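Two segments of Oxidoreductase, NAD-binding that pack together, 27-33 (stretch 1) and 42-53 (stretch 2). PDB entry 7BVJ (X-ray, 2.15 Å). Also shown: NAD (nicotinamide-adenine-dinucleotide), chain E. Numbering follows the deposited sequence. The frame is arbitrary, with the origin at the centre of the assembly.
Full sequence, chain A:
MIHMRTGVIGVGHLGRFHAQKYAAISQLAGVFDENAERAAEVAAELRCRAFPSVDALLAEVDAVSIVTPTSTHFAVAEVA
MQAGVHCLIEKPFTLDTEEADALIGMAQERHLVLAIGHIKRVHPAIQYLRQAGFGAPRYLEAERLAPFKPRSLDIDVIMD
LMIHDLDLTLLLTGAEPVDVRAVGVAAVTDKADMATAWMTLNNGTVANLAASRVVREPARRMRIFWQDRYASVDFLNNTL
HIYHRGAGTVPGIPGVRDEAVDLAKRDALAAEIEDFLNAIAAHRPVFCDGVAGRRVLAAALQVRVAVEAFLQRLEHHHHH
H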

# COMPACT_ATOMS: atom_id res chain seq x y z
N GLN A 27 19.62 -4.22 -12.61
CA GLN A 27 21.03 -3.92 -12.38
C GLN A 27 21.11 -2.94 -11.21
O GLN A 27 21.10 -1.72 -11.38
CB GLN A 27 21.68 -3.35 -13.65
CG GLN A 27 21.88 -4.40 -14.75
CD GLN A 27 20.59 -4.74 -15.48
OE1 GLN A 27 19.96 -3.87 -16.08
NE2 GLN A 27 20.20 -6.01 -15.44
N LEU A 28 21.15 -3.50 -10.01
CA LEU A 28 21.18 -2.69 -8.79
C LEU A 28 22.55 -2.02 -8.67
O LEU A 28 23.54 -2.69 -8.40
CB LEU A 28 20.90 -3.56 -7.57
CG LEU A 28 20.91 -2.89 -6.18
CD1 LEU A 28 19.74 -1.94 -5.97
CD2 LEU A 28 20.93 -3.93 -5.06
N ALA A 29 22.60 -0.71 -8.89
CA ALA A 29 23.83 0.03 -8.64
C ALA A 29 24.17 0.03 -7.15
O ALA A 29 25.33 -0.17 -6.77
CB ALA A 29 23.71 1.46 -9.15
N GLY A 30 23.18 0.24 -6.29
CA GLY A 30 23.45 0.25 -4.86
C GLY A 30 22.38 1.00 -4.08
O GLY A 30 21.25 1.19 -4.55
N VAL A 31 22.77 1.44 -2.89
CA VAL A 31 21.85 1.91 -1.87
C VAL A 31 22.45 3.14 -1.18
O VAL A 31 23.66 3.37 -1.19
CB VAL A 31 21.56 0.79 -0.84
CG1 VAL A 31 20.76 -0.36 -1.50
CG2 VAL A 31 22.86 0.25 -0.28
N PHE A 32 21.56 3.95 -0.61
CA PHE A 32 21.95 5.07 0.24
C PHE A 32 21.06 5.09 1.46
O PHE A 32 19.84 4.90 1.35
CB PHE A 32 21.86 6.43 -0.46
CG PHE A 32 22.10 7.60 0.48
CD1 PHE A 32 23.40 7.96 0.83
CD2 PHE A 32 21.04 8.28 1.06
CE1 PHE A 32 23.64 9.01 1.72
CE2 PHE A 32 21.26 9.33 1.97
CZ PHE A 32 22.57 9.70 2.28
N ASP A 33 21.66 5.33 2.62
CA ASP A 33 20.94 5.49 3.87
C ASP A 33 21.67 6.56 4.68
O ASP A 33 22.88 6.76 4.52
CB ASP A 33 20.85 4.16 4.63
CG ASP A 33 19.79 4.17 5.73
OD1 ASP A 33 19.99 4.87 6.75
OD2 ASP A 33 18.75 3.49 5.56
N VAL A 42 24.05 -3.48 4.00
CA VAL A 42 23.14 -3.87 2.92
C VAL A 42 23.92 -4.09 1.63
O VAL A 42 23.72 -5.08 0.92
CB VAL A 42 22.02 -2.83 2.75
CG1 VAL A 42 21.17 -3.14 1.55
CG2 VAL A 42 21.13 -2.79 4.00
N ALA A 43 24.83 -3.17 1.32
CA ALA A 43 25.66 -3.31 0.12
C ALA A 43 26.53 -4.56 0.19
O ALA A 43 26.65 -5.29 -0.80
CB ALA A 43 26.50 -2.06 -0.07
N ALA A 44 27.15 -4.83 1.34
CA ALA A 44 27.95 -6.04 1.49
C ALA A 44 27.11 -7.29 1.24
O ALA A 44 27.57 -8.24 0.61
CB ALA A 44 28.56 -6.09 2.89
N GLU A 45 25.87 -7.29 1.73
CA GLU A 45 25.05 -8.48 1.60
C GLU A 45 24.57 -8.67 0.16
O GLU A 45 24.48 -9.81 -0.33
CB GLU A 45 23.89 -8.39 2.59
CG GLU A 45 22.73 -9.33 2.37
CD GLU A 45 21.50 -8.87 3.12
OE1 GLU A 45 21.64 -8.50 4.30
OE2 GLU A 45 20.39 -8.87 2.54
N LEU A 46 24.29 -7.58 -0.55
CA LEU A 46 23.80 -7.69 -1.92
C LEU A 46 24.88 -7.50 -2.97
O LEU A 46 24.58 -7.64 -4.16
CB LEU A 46 22.67 -6.68 -2.15
CG LEU A 46 21.47 -6.86 -1.23
CD1 LEU A 46 20.40 -5.85 -1.55
CD2 LEU A 46 20.94 -8.26 -1.37
N ARG A 47 26.11 -7.20 -2.56
CA ARG A 47 27.24 -7.02 -3.48
C ARG A 47 26.99 -5.87 -4.44
O ARG A 47 27.34 -5.92 -5.62
CB ARG A 47 27.55 -8.31 -4.24
CG ARG A 47 27.86 -9.50 -3.33
CD ARG A 47 27.60 -10.83 -4.03
NE ARG A 47 28.73 -11.28 -4.84
CZ ARG A 47 28.73 -11.38 -6.17
NH1 ARG A 47 27.64 -11.05 -6.86
NH2 ARG A 47 29.81 -11.81 -6.81
N CYS A 48 26.36 -4.82 -3.95
CA CYS A 48 26.22 -3.55 -4.64
C CYS A 48 27.05 -2.50 -3.92
O CYS A 48 27.72 -2.80 -2.93
CB CYS A 48 24.75 -3.16 -4.72
SG CYS A 48 24.01 -2.88 -3.11
N ARG A 49 26.98 -1.27 -4.40
CA ARG A 49 27.68 -0.15 -3.77
C ARG A 49 26.89 0.37 -2.57
O ARG A 49 25.66 0.27 -2.52
CB ARG A 49 27.87 1.00 -4.76
CG ARG A 49 29.30 1.18 -5.26
CD ARG A 49 29.41 2.35 -6.24
NE ARG A 49 29.82 3.59 -5.60
CZ ARG A 49 30.07 4.73 -6.24
NH1 ARG A 49 29.92 4.79 -7.56
NH2 ARG A 49 30.44 5.82 -5.57
N ALA A 50 27.60 0.93 -1.60
CA ALA A 50 27.02 1.82 -0.61
C ALA A 50 27.45 3.23 -0.99
O ALA A 50 28.65 3.54 -0.96
CB ALA A 50 27.47 1.47 0.81
N PHE A 51 26.47 4.09 -1.37
CA PHE A 51 26.89 5.38 -1.89
C PHE A 51 27.13 6.39 -0.76
O PHE A 51 26.47 6.34 0.29
CB PHE A 51 25.84 5.93 -2.85
CG PHE A 51 25.84 5.27 -4.21
CD1 PHE A 51 26.52 5.84 -5.28
CD2 PHE A 51 25.14 4.08 -4.42
CE1 PHE A 51 26.52 5.23 -6.55
CE2 PHE A 51 25.12 3.48 -5.68
CZ PHE A 51 25.81 4.05 -6.74
N PRO A 52 28.07 7.32 -0.97
CA PRO A 52 28.35 8.31 0.07
C PRO A 52 27.35 9.45 0.13
O PRO A 52 27.42 10.25 1.06
CB PRO A 52 29.73 8.84 -0.34
CG PRO A 52 29.71 8.73 -1.83
CD PRO A 52 28.98 7.45 -2.12
N SER A 53 26.42 9.55 -0.82
CA SER A 53 25.40 10.60 -0.78
C SER A 53 24.24 10.17 -1.66
O SER A 53 24.39 9.30 -2.53
CB SER A 53 25.94 11.96 -1.23
OG SER A 53 26.20 11.94 -2.63
PA NAD E . 12.97 1.97 9.29
O1A NAD E . 13.26 3.24 10.01
O2A NAD E . 13.38 0.56 9.61
O5B NAD E . 13.92 2.26 7.85
C5B NAD E . 14.12 3.65 7.76
C4B NAD E . 15.45 3.92 7.04
O4B NAD E . 15.44 5.21 6.48
C3B NAD E . 16.53 3.89 8.13
O3B NAD E . 17.48 3.03 7.61
C2B NAD E . 17.03 5.35 8.17
O2B NAD E . 18.44 5.42 8.40
C1B NAD E . 16.74 5.77 6.73
N9A NAD E . 16.56 7.20 6.55
C8A NAD E . 15.93 8.15 7.33
N7A NAD E . 15.95 9.37 6.80
C5A NAD E . 16.62 9.22 5.61
C6A NAD E . 16.97 10.14 4.59
N6A NAD E . 16.63 11.47 4.71
N1A NAD E . 17.66 9.71 3.49
C2A NAD E . 17.98 8.37 3.45
N3A NAD E . 17.71 7.39 4.33
C4A NAD E . 17.02 7.86 5.42
O3 NAD E . 11.42 1.73 8.88
PN NAD E . 11.04 0.72 7.71
O1N NAD E . 11.98 0.39 6.57
O2N NAD E . 10.08 -0.16 8.44
O5D NAD E . 9.80 1.61 6.76

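Residues 27 to 32 of stretch 1 form a strand, though Ala29 departs from extended angles (-66°/-43°), and the stretch meets stretch 2 in two ways: edge to edge with the strand that includes Arg49 and Ala50, and through side chains with the helix that precedes it. The axes of strand 27-32 and helix 42-46 approach to 8.5 Å and run nearly antiparallel, at 156°, whereas the two strands are parallel. The reversal is made through Arg47, which leaves the helix with positive phi (61°/37°). Together the stretches bury 502 Å².

Gln27 lies out of reach, so the contact begins at Leu28. Its CA-to-CB bond points toward stretch 2, and with chi1 in t and chi2 in p Leu28 CD2 comes 4.0 Å from CD1 of Leu46 and 3.8 Å from SG of Cys48. These are apolar packing distances, and they join the strand both to the end of the helix and to the loop that follows it.

Ala29 opens the hydrogen-bond ladder. The Ala29 O accepts from the N of Arg49 at 3.1 Å, and the N-H...O angle of 164° is close to linear. The CB of Ala29 also makes an apolar contact with Phe51, 4.1 Å from its CZ.

Of the three registered pairs, Gly30 and Arg49, which are bridge partners, have the shortest CA-CA distance, 4.4 Å. The Gly30 CA lies 3.2 Å from the Arg49 O, a CA-H...O contact whose angle at H, 122°, is far from linear. Gly30 CA is also 3.6 Å from SG of Cys48 and 3.7 Å from CE2 of Phe51, where it sits at the ring edge. No side chain would fit here: an ideal CB on Gly30 would fall 2.3 Å from the Arg49 O and 2.8 Å from the Phe51 CE2. The backbone angles, 159°/-158°, independently call for glycine, because a CB would also jam against the preceding carbonyl.

Val31 bonds through both of its backbone polar atoms. The Val31 N donates to the Arg49 O at 3.1 Å (148°), and the Val31 O accepts from the Phe51 N at 2.9 Å with an almost straight angle of 178°. Arg49 thus uses its N and O on residues flanking Gly30, the alternation expected of a parallel pairing. Val31 bridges Ala50, and their side chains share one face of the sheet. On that face Val31 reaches the helix: Val31 CG1 is 4.1 Å from CG1 of Val42, and Val31 CG2 is 4.3 Å from CB of Ala43.

The side chain of Phe32 leaves sideways, but its end comes nearer. Phe32 CD1 lies 3.5 Å from the Phe51 O, which is at the ring edge, and 3.4 Å from the Ser53 C. Across the ring, CE2 of Phe32 approaches C2A of NAD to 3.7 Å.

Asp33 points away from stretch 2 and serves the cofactor instead: Asp33 OD1 accepts from NAD O2B at 2.3 Å and Asp33 OD2 from NAD O3B at 2.5 Å, both very short.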